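Side-chain contacts in HpcH/HpaI aldolase/citrate lyase family protein (Burkholderia cenocepacia, PDB 4MF4), which adopts the TIM-barrel fold of the HpcH/HpaI aldolase/citrate lyase family and is built into an assembly of six protein chains: residues Ala58-Asp61 with Ser62-Ala66; Met139-Ala142 with Ala143-Met147; Val249-Asp252 with Val253-Leu256. One frame throughout, in Å; residues are numbered along the deposited sequence.

Contact 1: residues Ala58-Asp61 with Ser62-Ala66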
loop_
_atom_site.group_PDB
_atom_site.type_symbol
_atom_site.label_atom_id
_atom_site.label_comp_id
_atom_site.label_asym_id
_atom_site.label_seq_id
_atom_site.Cartn_x
_atom_site.Cartn_y
_atom_site.Cartn_z
ATOM N N ALA A 58 -7.416 -9.587 -13.522
ATOM C CA ALA A 58 -7.625 -8.814 -12.281
ATOM C C ALA A 58 -6.297 -8.161 -11.959
ATOM O O ALA A 58 -5.287 -8.693 -12.365
ATOM C CB ALA A 58 -8.066 -9.721 -11.175
ATOM N N PRO A 59 -6.284 -7.016 -11.222
ATOM C CA PRO A 59 -5.017 -6.339 -11.001
ATOM C C PRO A 59 -4.276 -6.914 -9.796
ATOM O O PRO A 59 -4.161 -6.275 -8.775
ATOM C CB PRO A 59 -5.461 -4.896 -10.751
ATOM C CG PRO A 59 -6.723 -5.066 -10.008
ATOM C CD PRO A 59 -7.387 -6.304 -10.566
ATOM N N ASN A 60 -3.841 -8.157 -9.902
ATOM C CA ASN A 60 -3.062 -8.792 -8.878
ATOM C C ASN A 60 -1.625 -8.901 -9.336
ATOM O O ASN A 60 -1.288 -9.693 -10.219
ATOM C CB ASN A 60 -3.607 -10.192 -8.571
ATOM C CG ASN A 60 -4.928 -10.138 -7.865
ATOM O OD1 ASN A 60 -5.071 -9.420 -6.874
ATOM N ND2 ASN A 60 -5.931 -10.821 -8.418
ATOM N N ASP A 61 -0.778 -8.085 -8.734
ATOM C CA ASP A 61 0.649 -8.177 -8.984
ATOM C C ASP A 61 1.364 -9.060 -7.907
ATOM O O ASP A 61 0.686 -9.699 -7.074
ATOM C CB ASP A 61 1.208 -6.756 -9.130
ATOM C CG ASP A 61 0.870 -6.117 -10.525
ATOM O OD1 ASP A 61 0.560 -6.830 -11.502
ATOM O OD2 ASP A 61 0.953 -4.880 -10.667
ATOM N N SER A 62 2.705 -9.159 -7.937
ATOM C CA SER A 62 3.410 -10.145 -7.060
ATOM C C SER A 62 3.103 -9.988 -5.575
ATOM O O SER A 62 2.859 -10.979 -4.896
ATOM C CB SER A 62 4.950 -10.125 -7.239
ATOM O OG SER A 62 5.302 -10.616 -8.509
ATOM N N ARG A 63 3.082 -8.761 -5.063
ATOM C CA ARG A 63 2.774 -8.577 -3.646
ATOM C C ARG A 63 1.353 -8.949 -3.285
ATOM O O ARG A 63 1.127 -9.410 -2.173
ATOM C CB ARG A 63 3.119 -7.197 -3.161
ATOM C CG ARG A 63 4.632 -7.091 -3.063
ATOM C CD ARG A 63 5.149 -6.209 -1.959
ATOM N NE ARG A 63 6.583 -6.008 -2.155
ATOM C CZ ARG A 63 7.394 -5.337 -1.324
ATOM N NH1 ARG A 63 6.955 -4.860 -0.172
ATOM N NH2 ARG A 63 8.667 -5.176 -1.646
ATOM N N ASP A 64 0.430 -8.737 -4.223
ATOM C CA ASP A 64 -0.978 -9.090 -4.046
ATOM C C ASP A 64 -1.119 -10.589 -4.043
ATOM O O ASP A 64 -1.902 -11.145 -3.234
ATOM C CB ASP A 64 -1.851 -8.489 -5.143
ATOM C CG ASP A 64 -1.648 -6.991 -5.310
ATOM O OD1 ASP A 64 -1.674 -6.291 -4.288
ATOM O OD2 ASP A 64 -1.464 -6.520 -6.454
ATOM N N VAL A 65 -0.346 -11.277 -4.884
ATOM C CA VAL A 65 -0.423 -12.731 -4.928
ATOM C C VAL A 65 0.067 -13.334 -3.616
ATOM O O VAL A 65 -0.596 -14.188 -3.020
ATOM C CB VAL A 65 0.393 -13.297 -6.116
ATOM C CG1 VAL A 65 0.595 -14.804 -5.950
ATOM C CG2 VAL A 65 -0.279 -12.921 -7.426
ATOM N N ALA A 66 1.230 -12.882 -3.162
ATOM C CA ALA A 66 1.776 -13.341 -1.892
ATOM C C ALA A 66 0.824 -13.075 -0.691
ATOM O O ALA A 66 0.676 -13.912 0.161
ATOM C CB ALA A 66 3.152 -12.679 -1.637
#

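Contact 2: residues Met139-Ala142 with Ala143-Met147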
loop_
_atom_site.group_PDB
_atom_site.type_symbol
_atom_site.label_atom_id
_atom_site.label_comp_id
_atom_site.label_asym_id
_atom_site.label_seq_id
_atom_site.Cartn_x
_atom_site.Cartn_y
_atom_site.Cartn_z
ATOM N N MET A 139 16.270 -18.601 -0.944
ATOM C CA MET A 139 15.727 -17.777 0.147
ATOM C C MET A 139 14.294 -17.283 -0.042
ATOM O O MET A 139 13.797 -16.473 0.755
ATOM C CB MET A 139 16.640 -16.556 0.395
ATOM C CG MET A 139 16.528 -15.395 -0.600
ATOM S SD MET A 139 17.105 -15.752 -2.305
ATOM C CE MET A 139 18.861 -15.418 -2.076
ATOM N N VAL A 140 13.661 -17.712 -1.113
ATOM C CA VAL A 140 12.299 -17.250 -1.429
ATOM C C VAL A 140 11.185 -17.908 -0.564
ATOM O O VAL A 140 11.391 -18.976 0.070
ATOM C CB VAL A 140 11.979 -17.524 -2.899
ATOM C CG1 VAL A 140 12.937 -16.751 -3.823
ATOM C CG2 VAL A 140 11.987 -19.015 -3.205
ATOM N N ARG A 141 9.985 -17.305 -0.612
ATOM C CA ARG A 141 8.854 -17.760 0.190
ATOM C C ARG A 141 8.633 -19.262 -0.062
ATOM O O ARG A 141 8.503 -20.027 0.884
ATOM C CB ARG A 141 7.600 -16.948 -0.114
ATOM C CG ARG A 141 6.392 -17.411 0.683
ATOM C CD ARG A 141 5.225 -16.451 0.661
ATOM N NE ARG A 141 4.284 -17.018 1.599
ATOM C CZ ARG A 141 3.338 -17.926 1.331
ATOM N NH1 ARG A 141 3.045 -18.333 0.093
ATOM N NH2 ARG A 141 2.637 -18.398 2.336
ATOM N N ALA A 142 8.678 -19.689 -1.326
ATOM C CA ALA A 142 8.414 -21.128 -1.671
ATOM C C ALA A 142 9.344 -22.102 -0.951
ATOM O O ALA A 142 8.969 -23.256 -0.717
ATOM C CB ALA A 142 8.530 -21.364 -3.175
ATOM N N ALA A 143 10.560 -21.650 -0.626
ATOM C CA ALA A 143 11.514 -22.477 0.128
ATOM C C ALA A 143 11.503 -22.237 1.616
ATOM O O ALA A 143 12.523 -22.469 2.260
ATOM C CB ALA A 143 12.910 -22.217 -0.355
ATOM N N ALA A 144 10.388 -21.746 2.153
ATOM C CA ALA A 144 10.341 -21.391 3.562
ATOM C C ALA A 144 11.550 -20.493 3.930
ATOM O O ALA A 144 12.140 -20.626 5.016
ATOM C CB ALA A 144 10.332 -22.659 4.410
ATOM N N PHE A 145 11.905 -19.599 3.005
ATOM C CA PHE A 145 12.919 -18.566 3.231
ATOM C C PHE A 145 14.308 -19.120 3.484
ATOM O O PHE A 145 15.113 -18.478 4.124
ATOM C CB PHE A 145 12.474 -17.629 4.371
ATOM C CG PHE A 145 11.165 -16.956 4.095
ATOM C CD1 PHE A 145 11.094 -15.875 3.245
ATOM C CD2 PHE A 145 9.990 -17.471 4.626
ATOM C CE1 PHE A 145 9.871 -15.275 2.966
ATOM C CE2 PHE A 145 8.774 -16.898 4.348
ATOM C CZ PHE A 145 8.717 -15.786 3.530
ATOM N N GLY A 146 14.603 -20.306 2.957
ATOM C CA GLY A 146 15.853 -20.973 3.252
ATOM C C GLY A 146 15.673 -22.157 4.187
ATOM O O GLY A 146 16.553 -23.009 4.252
ATOM N N MET A 147 14.539 -22.261 4.897
ATOM C CA MET A 147 14.444 -23.337 5.893
ATOM C C MET A 147 14.134 -24.711 5.293
ATOM O O MET A 147 14.369 -25.711 5.947
ATOM C CB MET A 147 13.421 -23.024 6.978
ATOM C CG MET A 147 13.724 -21.794 7.819
ATOM S SD MET A 147 15.375 -21.700 8.550
ATOM C CE MET A 147 15.215 -23.041 9.717
#

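Contact 3: residues Val249-Asp252 with Val253-Leu256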
loop_
_atom_site.group_PDB
_atom_site.type_symbol
_atom_site.label_atom_id
_atom_site.label_comp_id
_atom_site.label_asym_id
_atom_site.label_seq_id
_atom_site.Cartn_x
_atom_site.Cartn_y
_atom_site.Cartn_z
ATOM N N VAL A 249 -16.901 -22.555 -10.267
ATOM C CA VAL A 249 -18.273 -22.116 -9.999
ATOM C C VAL A 249 -18.304 -20.586 -9.947
ATOM O O VAL A 249 -18.474 -19.970 -8.876
ATOM C CB VAL A 249 -18.859 -22.756 -8.701
ATOM C CG1 VAL A 249 -20.348 -22.512 -8.596
ATOM C CG2 VAL A 249 -18.627 -24.253 -8.625
ATOM N N SER A 250 -18.094 -19.981 -11.115
ATOM C CA SER A 250 -18.046 -18.534 -11.290
ATOM C C SER A 250 -16.970 -17.848 -10.422
ATOM O O SER A 250 -15.933 -18.429 -10.154
ATOM C CB SER A 250 -19.449 -17.940 -11.099
ATOM O OG SER A 250 -19.556 -16.593 -11.546
ATOM N N ALA A 251 -17.223 -16.619 -9.988
ATOM C CA ALA A 251 -16.190 -15.716 -9.407
ATOM C C ALA A 251 -16.782 -14.996 -8.211
ATOM O O ALA A 251 -18.037 -14.784 -8.128
ATOM C CB ALA A 251 -15.746 -14.695 -10.461
ATOM N N ASP A 252 -15.889 -14.636 -7.295
ATOM C CA ASP A 252 -16.249 -13.909 -6.074
ATOM C C ASP A 252 -17.102 -12.675 -6.366
ATOM O O ASP A 252 -18.170 -12.525 -5.766
ATOM C CB ASP A 252 -14.986 -13.514 -5.262
ATOM C CG ASP A 252 -13.950 -12.724 -6.067
ATOM O OD1 ASP A 252 -14.112 -12.448 -7.288
ATOM O OD2 ASP A 252 -12.941 -12.327 -5.446
ATOM N N VAL A 253 -16.671 -11.829 -7.303
ATOM C CA VAL A 253 -17.375 -10.569 -7.521
ATOM C C VAL A 253 -18.770 -10.818 -8.110
ATOM O O VAL A 253 -19.699 -10.072 -7.833
ATOM C CB VAL A 253 -16.580 -9.600 -8.430
ATOM C CG1 VAL A 253 -16.378 -10.145 -9.829
ATOM C CG2 VAL A 253 -17.254 -8.260 -8.510
ATOM N N SER A 254 -18.897 -11.851 -8.950
ATOM C CA SER A 254 -20.183 -12.202 -9.547
ATOM C C SER A 254 -21.190 -12.673 -8.480
ATOM O O SER A 254 -22.368 -12.279 -8.460
ATOM C CB SER A 254 -19.968 -13.276 -10.616
ATOM O OG SER A 254 -19.030 -12.805 -11.590
ATOM N N TRP A 255 -20.730 -13.530 -7.582
ATOM C CA TRP A 255 -21.618 -13.992 -6.484
ATOM C C TRP A 255 -22.012 -12.865 -5.549
ATOM O O TRP A 255 -23.171 -12.806 -5.119
ATOM C CB TRP A 255 -20.972 -15.121 -5.679
ATOM C CG TRP A 255 -20.925 -16.408 -6.519
ATOM C CD1 TRP A 255 -19.815 -17.086 -6.932
ATOM C CD2 TRP A 255 -22.043 -17.158 -6.988
ATOM N NE1 TRP A 255 -20.172 -18.185 -7.661
ATOM C CE2 TRP A 255 -21.535 -18.244 -7.724
ATOM C CE3 TRP A 255 -23.431 -16.976 -6.911
ATOM C CZ2 TRP A 255 -22.342 -19.164 -8.339
ATOM C CZ3 TRP A 255 -24.247 -17.917 -7.512
ATOM C CH2 TRP A 255 -23.697 -18.983 -8.245
ATOM N N LEU A 256 -21.055 -11.977 -5.269
ATOM C CA LEU A 256 -21.299 -10.827 -4.423
ATOM C C LEU A 256 -22.392 -9.924 -4.956
ATOM O O LEU A 256 -23.297 -9.529 -4.215
ATOM C CB LEU A 256 -19.996 -10.011 -4.238
ATOM C CG LEU A 256 -20.094 -8.728 -3.438
ATOM C CD1 LEU A 256 -20.563 -8.967 -2.025
ATOM C CD2 LEU A 256 -18.760 -8.022 -3.411
HETATM O O HOH W 1 -17.938 -14.640 -13.464
#

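Contact 1: residues Ala58-Asp61 with Ser62-Ala66
The contact of Asp61 with Asp64 and Val65 is a local one at the start of helix 62-73, where the loop that follows strand 50-54 turns into the first helical residues. It illustrates how a helix can hold its leading loop through the side chain of its third residue. Asp64 OD2 accepts the backbone N-H of Asp61 at 2.8 Å, with 159° at the hydrogen, using its anti lone pair, the one turned from OD1. The carboxylate reaches back because CG lies beside the backbone N and opposite the carbonyl carbon (chi1 -52°). Asp61 is the N-cap residue, and this bond is the half of a capping box in which the N3 side chain grips the N-cap amide. The reciprocal half is missing: the Asp61 side chain makes no capping bond, and its OD1 forms a salt bridge with Arg95 of the second subunit instead. Backbone and side chain meet again one residue further on, where Val65 N donates to Asp61 O at 2.9 Å while Val65 CG2 packs 3.4 Å from that same oxygen. Asn60 approaches Asp64 across the turn, its OD1 3.8 Å from Asp64 CB and its amide plane 66° from the carboxylate. Asn60 ND2 bonds to Asp54 O and its OD1 to Gln68 NE2, so the amide is held from strand and helix alike. Just before it, Pro59, at the centre of an inverse gamma turn, offers its O atom to Arg63 NE of the second subunit, while the Arg63 of this chain reaches Pro59 O of the third.

Contact 2: residues Met139-Ala142 with Ala143-Met147
Val140 and Arg141 receive the backbone of Ala143-Phe145 in a tight local turn, part of the loop between helix 112-121 and helix 151-154. Three main-chain hydrogen bonds define it. Val140 O takes two of them, from Ala143 N at 2.9 Å and Phe145 N at 3.0 Å, the donors arriving from opposite faces of the carbonyl plane. Ala144 N donates to Arg141 O at 2.8 Å, nested within the Phe145-to-Val140 bond. This nesting, with a left-handed backbone at Ala144, is the pattern of a Schellman motif.

Arg141 CA sits over one face of the Phe145 ring, 4.0 Å from its centroid, in a CH-pi contact offset toward the rim. Arg141 CB and CG both touch the rim of the ring at Phe145 CZ, each at 4.0 Å. Phe145 CA also makes a C-H...O contact of 3.4 Å with Met139 O.

As for charge, Arg141 has CG anti to the backbone N (chi1 179°) and an extended chain, which carries its guanidinium away from the ring to Ala99 O and to Glu41 of the fourth subunit. The arginine thus divides its chemistry: its aliphatic root packs against phenylalanine, while its charged end serves polar partners.

Contact 3: residues Val249-Asp252 with Val253-Leu256
Trp255 folds its indole back from the first turn of helix 252-268 onto Val249 and Ser250, near the end of the strand that leads into that helix. The tight part of this local contact is the hydrogen bond from Trp255 NE1 to Val249 O, 2.7 Å long and almost straight at 177°. The oxygen lies in the plane of the indole, at its edge, although the N-H meets the carbonyl from a direction tilted 32° out of the carbonyl plane. A chi1 of -71°, which sets CG anti to the carbonyl carbon, turns the ring back toward the strand. Packing reinforces the bond: Val249 CG1 touches Trp255 CZ2 at 3.9 Å, and Ser250 CB lies 3.5 Å from Trp255 NE1. A polar indole nitrogen that is buried here is thereby satisfied and the ring's rotation fixed. The main chain joins in where Trp255 N donates to Ala251 O at 3.0 Å, the first turn beginning from Ala251 as N-cap.

Looser by comparison is the partly exposed side at Ser254. Ser250 OG rests 3.5 Å from Ser254 CB, yet the two hydroxyls do not bond directly; a water bridges them, 3.2 Å from Ser250 OG and 2.8 Å from Ser254 OG.

Around this junction the eighth barrel strand, 246-251, pairs with strand 27-32 and so helps close the barrel. Asp252 points both carboxylate oxygens at the loop beyond that first strand, OD1 to Ser33 N and OD2 to Leu34 N. Trp255 also touches Leu30 of strand 27-32, and Ala263 of the fifth subunit packs against both Val249 and Trp255.

Overall arrangement
Read from the N terminus, the three contacts come in series, none nesting in or crossing another, and each closes a turn within one unbroken stretch of chain. Contact 1 ends the loop after the second barrel strand and starts helix 62-73. Contact 2 folds part of the long loop between helices 112-121 and 151-154; its Arg141 and Phe145 lean on helix 62-73, tying that loop to the helix begun at contact 1, although the two centres stand about 19 Å apart. Contact 3 joins the last barrel strand to the C-terminal helix. The centres of contacts 2 and 3 are about 33 Å apart within a chain, yet they meet between subunits, where Met139 packs against Val253 of the third subunit.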